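Local coordinates for putative cell surface protein (Streptococcus pyogenes, PDB 4OFQ), which probably acts as a streptococcal cell-surface adhesin of the antigen I/II family, this being its calcium-containing C-terminal beta-sandwich region, at residues D22-L34 with G223-T235. Residues are numbered along the deposited sequence; the frame is centred on the assembly and turned at random.
Sequences DDKGQSIDGKSVL and GWVVPTNRGYDLT
A chi1 of 56° puts Tyr232 CG between its backbone N and carbonyl carbon, and Leu34, with CG beside its own N (chi1 -61°), is laid across one face of the tyrosine ring. Leu34 CD1 stands 3.9 Å from the ring centroid of Tyr232 and 19° off its normal, which meets the geometry of a CH-pi contact; CD of Arg230 covers the opposite face, so the ring is sandwiched. Leu34 CD2 reaches on to Trp224, 4.0 Å from its CH2. The backbones join at one bridge. Ser32 N donates to Asn229 O at 3.2 Å, and Gly231 N returns a bond of 2.8 Å to Ser32 O. Gly231 fits closely here: its CA lies 3.7 Å from Ile28 CG2, and Ile28 CD1 rests against its O. Lys31 bends at chi2 and crosses the Asn229 side chain at about a right angle, bringing its CD within 3.2 Å of Asn229 ND2. Water extends the bridge: one molecule links Ser32 OG with Tyr232 OH, another Gly30 O with Asn229 OD1.

At the other end Lys24 NZ meets Asp233 OD2 at 3.0 Å in a salt bridge and Asp23 OD1 in a long one, which probably eases the repulsion between the two acids; a water also bridges their carboxylates. Arg304 pairs with both Asp233 and Asp22. Asp22 OD1 accepts from Lys24 N, which makes an Asx turn, and from Gln26 N on the opposite face. Strand 32-33 edges a mixed sheet beside 177-188, whereas loop 223-235 links strands of two other sheets, 216-222 and 237-242; the arrangement is consistent with an interface between successive beta-sandwich domains, as in antigen I/II C-terminal regions.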
loop_
_atom_site.group_PDB
_atom_site.type_symbol
_atom_site.label_atom_id
_atom_site.label_comp_id
_atom_site.label_asym_id
_atom_site.label_seq_id
_atom_site.Cartn_x
_atom_site.Cartn_y
_atom_site.Cartn_z
ATOM N N ASP A 22 -4.595 9.852 2.278
ATOM C CA ASP A 22 -3.170 9.911 1.975
ATOM C C ASP A 22 -2.445 10.812 2.965
ATOM O O ASP A 22 -3.042 11.254 3.958
ATOM C CB ASP A 22 -2.889 10.319 0.521
ATOM C CG ASP A 22 -3.329 11.733 0.195
ATOM O OD1 ASP A 22 -3.668 12.527 1.106
ATOM O OD2 ASP A 22 -3.325 12.065 -1.010
ATOM N N ASP A 23 -1.178 11.097 2.663
ATOM C CA ASP A 23 -0.325 11.909 3.528
ATOM C C ASP A 23 -0.753 13.371 3.574
ATOM O O ASP A 23 -0.272 14.133 4.413
ATOM C CB ASP A 23 1.156 11.782 3.120
ATOM C CG ASP A 23 1.416 12.184 1.671
ATOM O OD1 ASP A 23 0.474 12.175 0.845
ATOM O OD2 ASP A 23 2.583 12.501 1.348
ATOM N N LYS A 24 -1.654 13.761 2.675
ATOM C CA LYS A 24 -2.230 15.106 2.710
ATOM C C LYS A 24 -3.699 15.129 3.148
ATOM O O LYS A 24 -4.391 16.131 2.962
ATOM C CB LYS A 24 -2.071 15.802 1.358
ATOM C CG LYS A 24 -0.629 15.878 0.882
ATOM C CD LYS A 24 -0.487 16.743 -0.362
ATOM C CE LYS A 24 0.695 16.293 -1.211
ATOM N NZ LYS A 24 0.516 14.889 -1.688
ATOM N N GLY A 25 -4.166 14.027 3.725
ATOM C CA GLY A 25 -5.512 13.936 4.265
ATOM C C GLY A 25 -6.608 13.826 3.218
ATOM O O GLY A 25 -7.785 14.000 3.521
ATOM N N GLN A 26 -6.223 13.537 1.983
ATOM C CA GLN A 26 -7.182 13.371 0.896
ATOM C C GLN A 26 -7.646 11.923 0.818
ATOM O O GLN A 26 -6.859 11.009 1.028
ATOM C CB GLN A 26 -6.539 13.781 -0.430
ATOM C CG GLN A 26 -6.284 15.278 -0.544
ATOM C CD GLN A 26 -7.571 16.079 -0.652
ATOM O OE1 GLN A 26 -8.119 16.544 0.353
ATOM N NE2 GLN A 26 -8.063 16.242 -1.877
ATOM N N SER A 27 -8.921 11.708 0.510
ATOM C CA SER A 27 -9.430 10.336 0.388
ATOM C C SER A 27 -8.808 9.584 -0.790
ATOM O O SER A 27 -8.714 10.110 -1.897
ATOM C CB SER A 27 -10.956 10.329 0.266
ATOM O OG SER A 27 -11.414 9.043 -0.108
ATOM N N ILE A 28 -8.359 8.357 -0.536
ATOM C CA ILE A 28 -7.832 7.501 -1.585
ATOM C C ILE A 28 -8.594 6.182 -1.665
ATOM O O ILE A 28 -8.065 5.177 -2.121
ATOM C CB ILE A 28 -6.315 7.263 -1.429
ATOM C CG1 ILE A 28 -5.973 6.815 -0.009
ATOM C CG2 ILE A 28 -5.547 8.556 -1.759
ATOM C CD1 ILE A 28 -4.497 6.394 0.143
ATOM N N ASP A 29 -9.850 6.212 -1.229
ATOM C CA ASP A 29 -10.760 5.095 -1.418
ATOM C C ASP A 29 -10.781 4.774 -2.912
ATOM O O ASP A 29 -10.929 5.676 -3.747
ATOM C CB ASP A 29 -12.163 5.485 -0.944
ATOM C CG ASP A 29 -13.083 4.284 -0.735
ATOM O OD1 ASP A 29 -12.695 3.135 -1.050
ATOM O OD2 ASP A 29 -14.218 4.498 -0.258
ATOM N N GLY A 30 -10.602 3.500 -3.246
ATOM C CA GLY A 30 -10.656 3.061 -4.628
ATOM C C GLY A 30 -9.328 3.134 -5.368
ATOM O O GLY A 30 -9.261 2.771 -6.542
ATOM N N LYS A 31 -8.273 3.600 -4.698
ATOM C CA LYS A 31 -6.973 3.804 -5.364
ATOM C C LYS A 31 -5.989 2.676 -5.085
ATOM O O LYS A 31 -6.128 1.951 -4.097
ATOM C CB LYS A 31 -6.333 5.119 -4.921
ATOM C CG LYS A 31 -7.258 6.305 -4.990
ATOM C CD LYS A 31 -7.702 6.556 -6.404
ATOM C CE LYS A 31 -8.607 7.772 -6.473
ATOM N NZ LYS A 31 -7.907 9.046 -6.138
ATOM N N SER A 32 -4.976 2.542 -5.940
ATOM C CA SER A 32 -3.982 1.499 -5.733
ATOM C C SER A 32 -2.906 1.928 -4.721
ATOM O O SER A 32 -2.612 3.131 -4.545
ATOM C CB SER A 32 -3.350 1.063 -7.062
ATOM O OG SER A 32 -2.716 2.153 -7.699
ATOM N N VAL A 33 -2.336 0.933 -4.051
ATOM C CA VAL A 33 -1.302 1.150 -3.043
ATOM C C VAL A 33 -0.182 0.152 -3.305
ATOM O O VAL A 33 -0.289 -0.672 -4.210
ATOM C CB VAL A 33 -1.850 0.954 -1.610
ATOM C CG1 VAL A 33 -2.970 1.948 -1.336
ATOM C CG2 VAL A 33 -2.344 -0.508 -1.411
ATOM N N LEU A 34 0.884 0.228 -2.509
ATOM C CA LEU A 34 2.073 -0.605 -2.682
ATOM C C LEU A 34 2.190 -1.604 -1.521
ATOM O O LEU A 34 1.573 -1.402 -0.473
ATOM C CB LEU A 34 3.319 0.299 -2.764
ATOM C CG LEU A 34 3.285 1.275 -3.946
ATOM C CD1 LEU A 34 4.449 2.261 -3.893
ATOM C CD2 LEU A 34 3.324 0.484 -5.247
ATOM N N GLY A 223 11.853 -1.295 -16.095
ATOM C CA GLY A 223 11.214 -0.810 -14.874
ATOM C C GLY A 223 9.710 -1.041 -14.863
ATOM O O GLY A 223 9.064 -1.140 -15.907
ATOM N N TRP A 224 9.145 -1.125 -13.664
ATOM C CA TRP A 224 7.714 -1.329 -13.512
ATOM C C TRP A 224 7.033 -0.012 -13.831
ATOM O O TRP A 224 7.544 1.055 -13.493
ATOM C CB TRP A 224 7.407 -1.774 -12.063
ATOM C CG TRP A 224 5.959 -1.930 -11.736
ATOM C CD1 TRP A 224 5.100 -2.874 -12.225
ATOM C CD2 TRP A 224 5.193 -1.128 -10.824
ATOM N NE1 TRP A 224 3.842 -2.693 -11.695
ATOM C CE2 TRP A 224 3.876 -1.637 -10.822
ATOM C CE3 TRP A 224 5.496 -0.035 -10.006
ATOM C CZ2 TRP A 224 2.862 -1.093 -10.030
ATOM C CZ3 TRP A 224 4.484 0.510 -9.216
ATOM C CH2 TRP A 224 3.180 -0.016 -9.245
ATOM N N VAL A 225 5.892 -0.076 -14.507
ATOM C CA VAL A 225 5.137 1.136 -14.806
ATOM C C VAL A 225 4.215 1.472 -13.621
ATOM O O VAL A 225 3.384 0.657 -13.215
ATOM C CB VAL A 225 4.316 0.987 -16.083
ATOM C CG1 VAL A 225 3.430 2.206 -16.267
ATOM C CG2 VAL A 225 5.254 0.791 -17.312
ATOM N N VAL A 226 4.384 2.669 -13.065
ATOM C CA VAL A 226 3.534 3.142 -11.978
ATOM C C VAL A 226 2.229 3.621 -12.587
ATOM O O VAL A 226 2.232 4.510 -13.436
ATOM C CB VAL A 226 4.215 4.290 -11.215
ATOM C CG1 VAL A 226 3.348 4.786 -10.071
ATOM C CG2 VAL A 226 5.557 3.828 -10.675
ATOM N N PRO A 227 1.106 3.025 -12.166
ATOM C CA PRO A 227 -0.186 3.269 -12.811
ATOM C C PRO A 227 -0.855 4.529 -12.318
ATOM O O PRO A 227 -0.520 5.016 -11.227
ATOM C CB PRO A 227 -1.018 2.062 -12.371
ATOM C CG PRO A 227 -0.495 1.780 -10.977
ATOM C CD PRO A 227 1.003 2.022 -11.084
ATOM N N THR A 228 -1.805 5.036 -13.101
ATOM C CA THR A 228 -2.609 6.171 -12.676
ATOM C C THR A 228 -3.683 5.684 -11.718
ATOM O O THR A 228 -3.860 4.477 -11.545
ATOM C CB THR A 228 -3.268 6.906 -13.861
ATOM O OG1 THR A 228 -4.139 6.007 -14.554
ATOM C CG2 THR A 228 -2.213 7.414 -14.826
ATOM N N ASN A 229 -4.390 6.630 -11.105
ATOM C CA ASN A 229 -5.370 6.325 -10.063
ATOM C C ASN A 229 -4.735 5.563 -8.890
ATOM O O ASN A 229 -5.297 4.602 -8.353
ATOM C CB ASN A 229 -6.580 5.584 -10.642
ATOM C CG ASN A 229 -7.847 5.809 -9.831
ATOM O OD1 ASN A 229 -8.542 4.860 -9.480
ATOM N ND2 ASN A 229 -8.146 7.069 -9.527
ATOM N N ARG A 230 -3.540 6.006 -8.520
ATOM C CA ARG A 230 -2.827 5.471 -7.376
ATOM C C ARG A 230 -3.049 6.405 -6.179
ATOM O O ARG A 230 -3.457 7.563 -6.349
ATOM C CB ARG A 230 -1.337 5.360 -7.702
ATOM C CG ARG A 230 -0.727 6.697 -8.104
ATOM C CD ARG A 230 0.737 6.552 -8.351
ATOM N NE ARG A 230 1.374 7.806 -8.716
ATOM C CZ ARG A 230 1.524 8.227 -9.962
ATOM N NH1 ARG A 230 1.063 7.494 -10.975
ATOM N NH2 ARG A 230 2.133 9.382 -10.193
ATOM N N GLY A 231 -2.796 5.903 -4.972
ATOM C CA GLY A 231 -2.994 6.688 -3.765
ATOM C C GLY A 231 -1.716 7.252 -3.154
ATOM O O GLY A 231 -1.672 7.570 -1.957
ATOM N N TYR A 232 -0.684 7.406 -3.978
ATOM C CA TYR A 232 0.623 7.823 -3.486
ATOM C C TYR A 232 1.399 8.586 -4.550
ATOM O O TYR A 232 1.164 8.426 -5.749
ATOM C CB TYR A 232 1.455 6.603 -3.071
ATOM C CG TYR A 232 1.604 5.585 -4.183
ATOM C CD1 TYR A 232 0.657 4.578 -4.357
ATOM C CD2 TYR A 232 2.679 5.636 -5.061
ATOM C CE1 TYR A 232 0.771 3.658 -5.367
ATOM C CE2 TYR A 232 2.807 4.719 -6.070
ATOM C CZ TYR A 232 1.856 3.732 -6.225
ATOM O OH TYR A 232 1.979 2.825 -7.247
ATOM N N ASP A 233 2.345 9.388 -4.088
ATOM C CA ASP A 233 3.305 10.053 -4.964
ATOM C C ASP A 233 4.621 9.291 -4.950
ATOM O O ASP A 233 4.804 8.373 -4.150
ATOM C CB ASP A 233 3.503 11.486 -4.491
ATOM C CG ASP A 233 2.204 12.244 -4.446
ATOM O OD1 ASP A 233 1.497 12.213 -5.467
ATOM O OD2 ASP A 233 1.864 12.820 -3.388
ATOM N N LEU A 234 5.541 9.675 -5.825
ATOM C CA LEU A 234 6.796 8.940 -5.980
ATOM C C LEU A 234 7.955 9.548 -5.183
ATOM O O LEU A 234 8.221 10.738 -5.295
ATOM C CB LEU A 234 7.169 8.852 -7.457
ATOM C CG LEU A 234 6.254 7.947 -8.289
ATOM C CD1 LEU A 234 6.547 8.054 -9.791
ATOM C CD2 LEU A 234 6.391 6.506 -7.803
ATOM N N THR A 235 8.640 8.734 -4.375
ATOM C CA THR A 235 9.815 9.216 -3.640
ATOM C C THR A 235 11.107 8.455 -3.983
ATOM O O THR A 235 12.215 8.923 -3.695
ATOM C CB THR A 235 9.590 9.234 -2.114
ATOM O OG1 THR A 235 9.170 7.943 -1.665
ATOM C CG2 THR A 235 8.525 10.251 -1.749
HETATM O O HOH W 1 0.003 8.838 -0.072
HETATM O O HOH W 2 3.392 12.934 -1.303
HETATM O O HOH W 3 -10.833 3.870 -8.321
HETATM O O HOH W 4 -5.201 9.457 -7.963
HETATM O O HOH W 5 -0.125 1.293 -7.418
HETATM O O HOH W 6 -3.948 2.105 -10.180
#